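Local coordinates for protein UDP-N-acetylglucosamine 4,6-dehydratase (Vibrio fischeri, PDB 3PVZ) that binds NAD in a Rossmann-type domain and probably acts as a lyase that dehydrates UDP-N-acetylglucosamine at the 4,6 positions of its sugar, at residues A[180-183]-A[184-188]; A[375-378]-A[379-382]. All coordinates share one frame; numbering follows the deposited sequence. Where two conformers were deposited one is given.

In the fold
Two helical turns that pack against each other illustrate how i to i+4 side-chain pairs are put to use between helices. Contact 1 (180-183 with 184-188) lies on helix 174-189 of the Rossmann-type domain, and contact 2 (375-378 with 379-382) on the late helix 372-382; their centres are about 15 Å apart. They meet where I181 CD1 rests 3.7 Å from F379 CZ and I181 CG2 lies 4.2 Å from M382 CE. Contact 1 is nearer the cofactor: the side chain of M182 comes to about 6 Å from a bound NAD, against about 14 Å for F379. K179, an NAD-binding residue, directly precedes contact 1 in the chain.

Contact 1: A[180-183]-A[184-188]; sequences RIME and MFLMR
R180 and M184 meet at about a right angle, the selenomethionine methyl lying over one face of the guanidinium group. M184 CE sits 4.0 Å above that plane, over its centre, while CG of the same residue is 3.7 Å from R180 NH1. The M184 chain is extended beyond CG (chi2 175°), which carries CE out to the arginine. In this conformer a 2.9 Å salt bridge from R180 NH1 to E183 OE1 holds the guanidinium; E183 OE2 in turn accepts hydrogen bonds from N345 and S347. One residue further along, I181 and F185 run side by side in the same direction, and I181 CG2 approaches the edge of the phenyl ring in its plane, 3.8 Å from CE2. R180 and I181 were each modelled in two conformations, and their side-chain contacts hold for one of these. These residues belong to helix 174-189, the crossover of a beta-alpha-beta unit between strands 159-163 and 194-198 in the Rossmann-type domain. On it, F185 and L186 pack against helix 131-154, and M184 reaches L354 of helix 351-367. M182 leads with its CG, 3.7 Å from L186 CD1, its chain crossing that of L186 at a slant. The M187 chain, bent at chi2 and chi3, folds back beside E183, bringing M187 CE to 4.1 Å from E183 CG. L186 N bonds to M182 O at 2.8 Å, whereas the M184 N and F185 N bonds to I181 O are weak.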
ATOM      1  N   ARG A 180      12.938 -11.718  12.275  1.00 39.24           N
ATOM      2  CA  ARG A 180      14.043 -12.293  13.036  0.60 39.70           C
ATOM      3  C   ARG A 180      15.298 -12.406  12.182  1.00 39.41           C
ATOM      4  O   ARG A 180      16.404 -12.198  12.667  1.00 39.14           O
ATOM      5  CB  ARG A 180      13.669 -13.667  13.597  0.60 40.57           C
ATOM      6  CG  ARG A 180      14.802 -14.348  14.329  0.60 41.99           C
ATOM      7  CD  ARG A 180      15.247 -13.585  15.589  0.60 42.81           C
ATOM      8  NE  ARG A 180      16.440 -14.232  16.122  0.60 45.55           N
ATOM      9  CZ  ARG A 180      17.692 -13.807  15.965  0.60 45.02           C
ATOM     10  NH1 ARG A 180      17.961 -12.656  15.338  0.60 42.61           N
ATOM     11  NH2 ARG A 180      18.679 -14.530  16.492  0.60 45.73           N
ATOM     12  N   ILE A 181      15.126 -12.743  10.908  1.00 39.63           N
ATOM     13  CA  ILE A 181      16.264 -12.817   9.998  0.60 40.01           C
ATOM     14  C   ILE A 181      16.782 -11.396   9.753  1.00 39.27           C
ATOM     15  O   ILE A 181      17.990 -11.163   9.745  1.00 38.97           O
ATOM     16  CB  ILE A 181      15.911 -13.544   8.664  0.60 39.86           C
ATOM     17  CG1 ILE A 181      15.621 -15.013   8.933  0.60 40.81           C
ATOM     18  CG2 ILE A 181      17.037 -13.396   7.646  0.60 37.90           C
ATOM     19  CD1 ILE A 181      14.653 -15.640   7.960  0.60 39.84           C
HETATM   20  N   MSE A 182      15.876 -10.450   9.610  1.00 39.36           N
HETATM   21  CA  MSE A 182      16.274  -9.051   9.456  1.00 39.43           C
HETATM   22  C   MSE A 182      17.213  -8.563  10.563  1.00 38.65           C
HETATM   23  O   MSE A 182      18.198  -7.886  10.289  1.00 37.14           O
HETATM   24  CB  MSE A 182      15.055  -8.149   9.462  1.00 40.20           C
HETATM   25  CG  MSE A 182      15.409  -6.669   9.252  1.00 43.01           C
HETATM   26 SE   MSE A 182      14.241  -5.561  10.321  0.65 59.36          SE
HETATM   27  CE  MSE A 182      12.773  -5.721   9.261  1.00 38.57           C
ATOM     28  N   GLU A 183      16.851  -8.881  11.805  1.00 38.92           N
ATOM     29  CA  GLU A 183      17.638  -8.549  13.010  1.00 38.63           C
ATOM     30  C   GLU A 183      19.085  -9.076  12.916  1.00 37.52           C
ATOM     31  O   GLU A 183      20.030  -8.417  13.356  1.00 37.93           O
ATOM     32  CB  GLU A 183      16.960  -9.148  14.249  1.00 39.66           C
ATOM     33  CG  GLU A 183      17.648  -8.842  15.581  1.00 42.19           C
ATOM     34  CD  GLU A 183      16.965  -9.478  16.806  1.00 47.83           C
ATOM     35  OE1 GLU A 183      16.392 -10.588  16.699  1.00 49.78           O
ATOM     36  OE2 GLU A 183      17.043  -8.866  17.899  1.00 51.34           O
HETATM   37  N   MSE A 184      19.265 -10.231  12.325  1.00 36.52           N
HETATM   38  CA  MSE A 184      20.629 -10.764  12.097  1.00 36.60           C
HETATM   39  C   MSE A 184      21.415  -9.814  11.171  1.00 35.45           C
HETATM   40  O   MSE A 184      22.562  -9.439  11.457  1.00 34.68           O
HETATM   41  CB  MSE A 184      20.565 -12.138  11.453  1.00 37.27           C
HETATM   42  CG  MSE A 184      19.916 -13.194  12.301  1.00 39.46           C
HETATM   43 SE   MSE A 184      19.750 -14.886  11.336  0.65 41.77          SE
HETATM   44  CE  MSE A 184      18.788 -15.922  12.656  1.00 45.04           C
ATOM     45  N   PHE A 185      20.777  -9.397  10.080  1.00 34.09           N
ATOM     46  CA  PHE A 185      21.399  -8.460   9.148  1.00 33.47           C
ATOM     47  C   PHE A 185      21.671  -7.141   9.823  1.00 33.52           C
ATOM     48  O   PHE A 185      22.679  -6.509   9.540  1.00 34.64           O
ATOM     49  CB  PHE A 185      20.548  -8.248   7.865  1.00 33.14           C
ATOM     50  CG  PHE A 185      20.673  -9.364   6.863  1.00 32.53           C
ATOM     51  CD1 PHE A 185      21.662  -9.335   5.902  1.00 35.73           C
ATOM     52  CD2 PHE A 185      19.857 -10.479   6.951  1.00 31.80           C
ATOM     53  CE1 PHE A 185      21.812 -10.385   4.994  1.00 36.66           C
ATOM     54  CE2 PHE A 185      19.986 -11.540   6.073  1.00 35.19           C
ATOM     55  CZ  PHE A 185      20.962 -11.495   5.071  1.00 37.78           C
ATOM     56  N   LEU A 186      20.732  -6.706  10.658  1.00 33.68           N
ATOM     57  CA  LEU A 186      20.845  -5.479  11.444  1.00 33.82           C
ATOM     58  C   LEU A 186      22.050  -5.571  12.412  1.00 34.00           C
ATOM     59  O   LEU A 186      22.757  -4.633  12.618  1.00 32.78           O
ATOM     60  CB  LEU A 186      19.609  -5.304  12.305  1.00 33.26           C
ATOM     61  CG  LEU A 186      18.528  -4.287  12.019  1.00 37.72           C
ATOM     62  CD1 LEU A 186      18.014  -4.398  10.608  1.00 39.89           C
ATOM     63  CD2 LEU A 186      17.392  -4.426  13.078  1.00 37.99           C
HETATM   64  N   MSE A 187      22.224  -6.713  13.044  1.00 35.49           N
HETATM   65  CA  MSE A 187      23.318  -6.870  13.966  1.00 36.60           C
HETATM   66  C   MSE A 187      24.628  -6.710  13.212  1.00 37.05           C
HETATM   67  O   MSE A 187      25.532  -6.116  13.750  1.00 38.35           O
HETATM   68  CB  MSE A 187      23.260  -8.204  14.732  1.00 38.01           C
HETATM   69  CG  MSE A 187      22.202  -8.315  15.832  1.00 40.65           C
HETATM   70 SE   MSE A 187      21.952  -6.775  17.064  0.65 49.52          SE
HETATM   71  CE  MSE A 187      20.454  -5.865  16.131  1.00 47.28           C
ATOM     72  N   ARG A 188      24.742  -7.216  11.983  1.00 37.74           N
ATOM     73  CA  ARG A 188      25.990  -7.068  11.231  1.00 37.28           C
ATOM     74  C   ARG A 188      26.230  -5.613  10.924  1.00 36.43           C
ATOM     75  O   ARG A 188      27.353  -5.128  11.083  1.00 35.89           O
ATOM     76  CB  ARG A 188      25.989  -7.836   9.926  1.00 37.80           C
ATOM     77  CG  ARG A 188      27.210  -7.571   9.079  1.00 37.96           C
ATOM     78  CD  ARG A 188      27.416  -8.644   7.990  1.00 39.51           C
ATOM     79  NE  ARG A 188      26.418  -8.523   6.929  1.00 36.70           N
ATOM     80  CZ  ARG A 188      26.368  -9.303   5.863  1.00 40.87           C
ATOM     81  NH1 ARG A 188      25.423  -9.115   4.965  1.00 40.36           N
ATOM     82  NH2 ARG A 188      27.250 -10.298   5.701  1.00 41.61           N
TER

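Contact 2: A[375-378]-A[379-382]; sequences IVQL and FFIM
V376 and F380 form the CH-pi contact of this turn: V376 CG1 lies over one face of the phenyl ring, 3.8 Å from its centroid. The methyl is displaced toward the rim, 26° off the ring normal, and its nearest ring atom is F380 CZ at 3.4 Å. On V376 this methyl stands anti to the backbone N (chi1 174°) and beside the carbonyl carbon, the position that carries it toward the C-terminal side, where the F380 ring lies. Q377 approaches the same ring through its amide, with NE2 3.7 Å from F380 CD2; the amide and ring planes are almost perpendicular, 88° apart. The bend of the Q377 chain at chi2 brings the amide round to the aromatic group. I375 and F379 instead lie alongside one another and point the same way, with I375 CG2 3.5 Å from F379 CE1. L378 and M382 touch more loosely, CD1 of the leucine being 4.4 Å from CG of the selenomethionine.

The backbone fixes the spacing of these pairs. F379 N donates to I375 O over 2.8 Å, and F380 N, I381 N and M382 N make the corresponding bonds to V376 O, Q377 O and L378 O. Further out, F379 is packed by M174, A177 and I181 of helix 174-189, I375 by L134 and I138 of helix 131-154, and L378 by F357 and M364 of helix 351-367. Q377, F380 and I381 are exposed, in contrast to buried I375, L378, F379 and M382, an arrangement of a surface helix that packs by one side onto neighbouring helices of an alpha/beta domain.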
ATOM      1  N   ILE A 375      11.591 -21.994   0.693  1.00 53.59           N
ATOM      2  CA  ILE A 375      11.876 -20.839   1.556  1.00 51.84           C
ATOM      3  C   ILE A 375      11.821 -21.263   3.029  1.00 51.80           C
ATOM      4  O   ILE A 375      12.740 -20.964   3.800  1.00 50.53           O
ATOM      5  CB  ILE A 375      10.905 -19.652   1.315  1.00 51.34           C
ATOM      6  CG1 ILE A 375      10.841 -19.271  -0.172  1.00 50.75           C
ATOM      7  CG2 ILE A 375      11.341 -18.425   2.144  1.00 48.24           C
ATOM      8  CD1 ILE A 375      10.124 -17.970  -0.450  1.00 49.23           C
ATOM      9  N   VAL A 376      10.766 -22.004   3.396  1.00 52.44           N
ATOM     10  CA  VAL A 376      10.631 -22.564   4.747  1.00 52.45           C
ATOM     11  C   VAL A 376      11.864 -23.361   5.135  1.00 53.64           C
ATOM     12  O   VAL A 376      12.361 -23.227   6.246  1.00 53.76           O
ATOM     13  CB  VAL A 376       9.396 -23.460   4.910  1.00 53.09           C
ATOM     14  CG1 VAL A 376       9.402 -24.128   6.289  1.00 52.17           C
ATOM     15  CG2 VAL A 376       8.112 -22.652   4.723  1.00 51.87           C
ATOM     16  N   GLN A 377      12.379 -24.164   4.219  1.00 54.89           N
ATOM     17  CA  GLN A 377      13.575 -24.951   4.513  1.00 56.32           C
ATOM     18  C   GLN A 377      14.795 -24.077   4.763  1.00 54.88           C
ATOM     19  O   GLN A 377      15.592 -24.346   5.650  1.00 55.16           O
ATOM     20  CB  GLN A 377      13.860 -25.935   3.389  1.00 57.63           C
ATOM     21  CG  GLN A 377      12.892 -27.096   3.365  1.00 62.45           C
ATOM     22  CD  GLN A 377      12.897 -27.900   4.669  1.00 66.20           C
ATOM     23  OE1 GLN A 377      13.953 -28.333   5.148  1.00 68.35           O
ATOM     24  NE2 GLN A 377      11.715 -28.079   5.256  1.00 67.33           N
ATOM     25  N   LEU A 378      14.948 -23.032   3.972  1.00 53.66           N
ATOM     26  CA  LEU A 378      15.994 -22.073   4.222  1.00 52.51           C
ATOM     27  C   LEU A 378      15.781 -21.384   5.588  1.00 51.51           C
ATOM     28  O   LEU A 378      16.719 -21.221   6.350  1.00 50.70           O
ATOM     29  CB  LEU A 378      16.031 -21.059   3.084  1.00 51.80           C
ATOM     30  CG  LEU A 378      16.958 -19.869   3.196  1.00 49.37           C
ATOM     31  CD1 LEU A 378      18.399 -20.344   3.221  1.00 50.90           C
ATOM     32  CD2 LEU A 378      16.655 -18.976   2.002  1.00 47.25           C
ATOM     33  N   PHE A 379      14.547 -21.008   5.896  1.00 51.34           N
ATOM     34  CA  PHE A 379      14.251 -20.422   7.202  1.00 51.17           C
ATOM     35  C   PHE A 379      14.589 -21.377   8.354  1.00 52.46           C
ATOM     36  O   PHE A 379      14.991 -20.925   9.411  1.00 51.21           O
ATOM     37  CB  PHE A 379      12.783 -19.971   7.324  1.00 50.64           C
ATOM     38  CG  PHE A 379      12.489 -18.611   6.725  1.00 48.55           C
ATOM     39  CD1 PHE A 379      13.091 -18.178   5.547  1.00 48.41           C
ATOM     40  CD2 PHE A 379      11.568 -17.784   7.319  1.00 47.49           C
ATOM     41  CE1 PHE A 379      12.779 -16.943   5.003  1.00 45.41           C
ATOM     42  CE2 PHE A 379      11.261 -16.551   6.771  1.00 47.34           C
ATOM     43  CZ  PHE A 379      11.866 -16.140   5.612  1.00 45.49           C
ATOM     44  N   PHE A 380      14.424 -22.686   8.173  1.00 54.91           N
ATOM     45  CA  PHE A 380      14.807 -23.625   9.241  1.00 56.92           C
ATOM     46  C   PHE A 380      16.324 -23.624   9.479  1.00 57.40           C
ATOM     47  O   PHE A 380      16.778 -23.744  10.621  1.00 58.60           O
ATOM     48  CB  PHE A 380      14.320 -25.049   8.961  1.00 58.78           C
ATOM     49  CG  PHE A 380      12.815 -25.237   9.070  1.00 60.57           C
ATOM     50  CD1 PHE A 380      12.005 -24.313   9.728  1.00 61.36           C
ATOM     51  CD2 PHE A 380      12.210 -26.371   8.513  1.00 63.44           C
ATOM     52  CE1 PHE A 380      10.617 -24.511   9.816  1.00 62.88           C
ATOM     53  CE2 PHE A 380      10.825 -26.568   8.603  1.00 63.84           C
ATOM     54  CZ  PHE A 380      10.034 -25.635   9.266  1.00 62.01           C
ATOM     55  N   ILE A 381      17.109 -23.466   8.419  1.00 57.37           N
ATOM     56  CA  ILE A 381      18.573 -23.392   8.570  1.00 57.38           C
ATOM     57  C   ILE A 381      18.951 -22.075   9.241  1.00 55.59           C
ATOM     58  O   ILE A 381      19.776 -22.050  10.141  1.00 55.21           O
ATOM     59  CB  ILE A 381      19.309 -23.608   7.221  1.00 57.66           C
ATOM     60  CG1 ILE A 381      19.254 -25.109   6.858  1.00 60.62           C
ATOM     61  CG2 ILE A 381      20.733 -23.105   7.315  1.00 56.33           C
ATOM     62  CD1 ILE A 381      19.647 -25.469   5.405  1.00 61.72           C
HETATM   63  N   MSE A 382      18.294 -20.993   8.844  1.00 54.40           N
HETATM   64  CA  MSE A 382      18.568 -19.697   9.439  1.00 53.37           C
HETATM   65  C   MSE A 382      18.221 -19.657  10.942  1.00 53.75           C
HETATM   66  O   MSE A 382      18.969 -19.089  11.724  1.00 53.20           O
HETATM   67  CB  MSE A 382      17.804 -18.597   8.687  1.00 52.15           C
HETATM   68  CG  MSE A 382      18.154 -18.457   7.201  1.00 51.43           C
HETATM   69 SE   MSE A 382      20.022 -18.167   6.924  0.65 49.00          SE
HETATM   70  CE  MSE A 382      20.049 -16.321   7.509  1.00 50.74           C
TER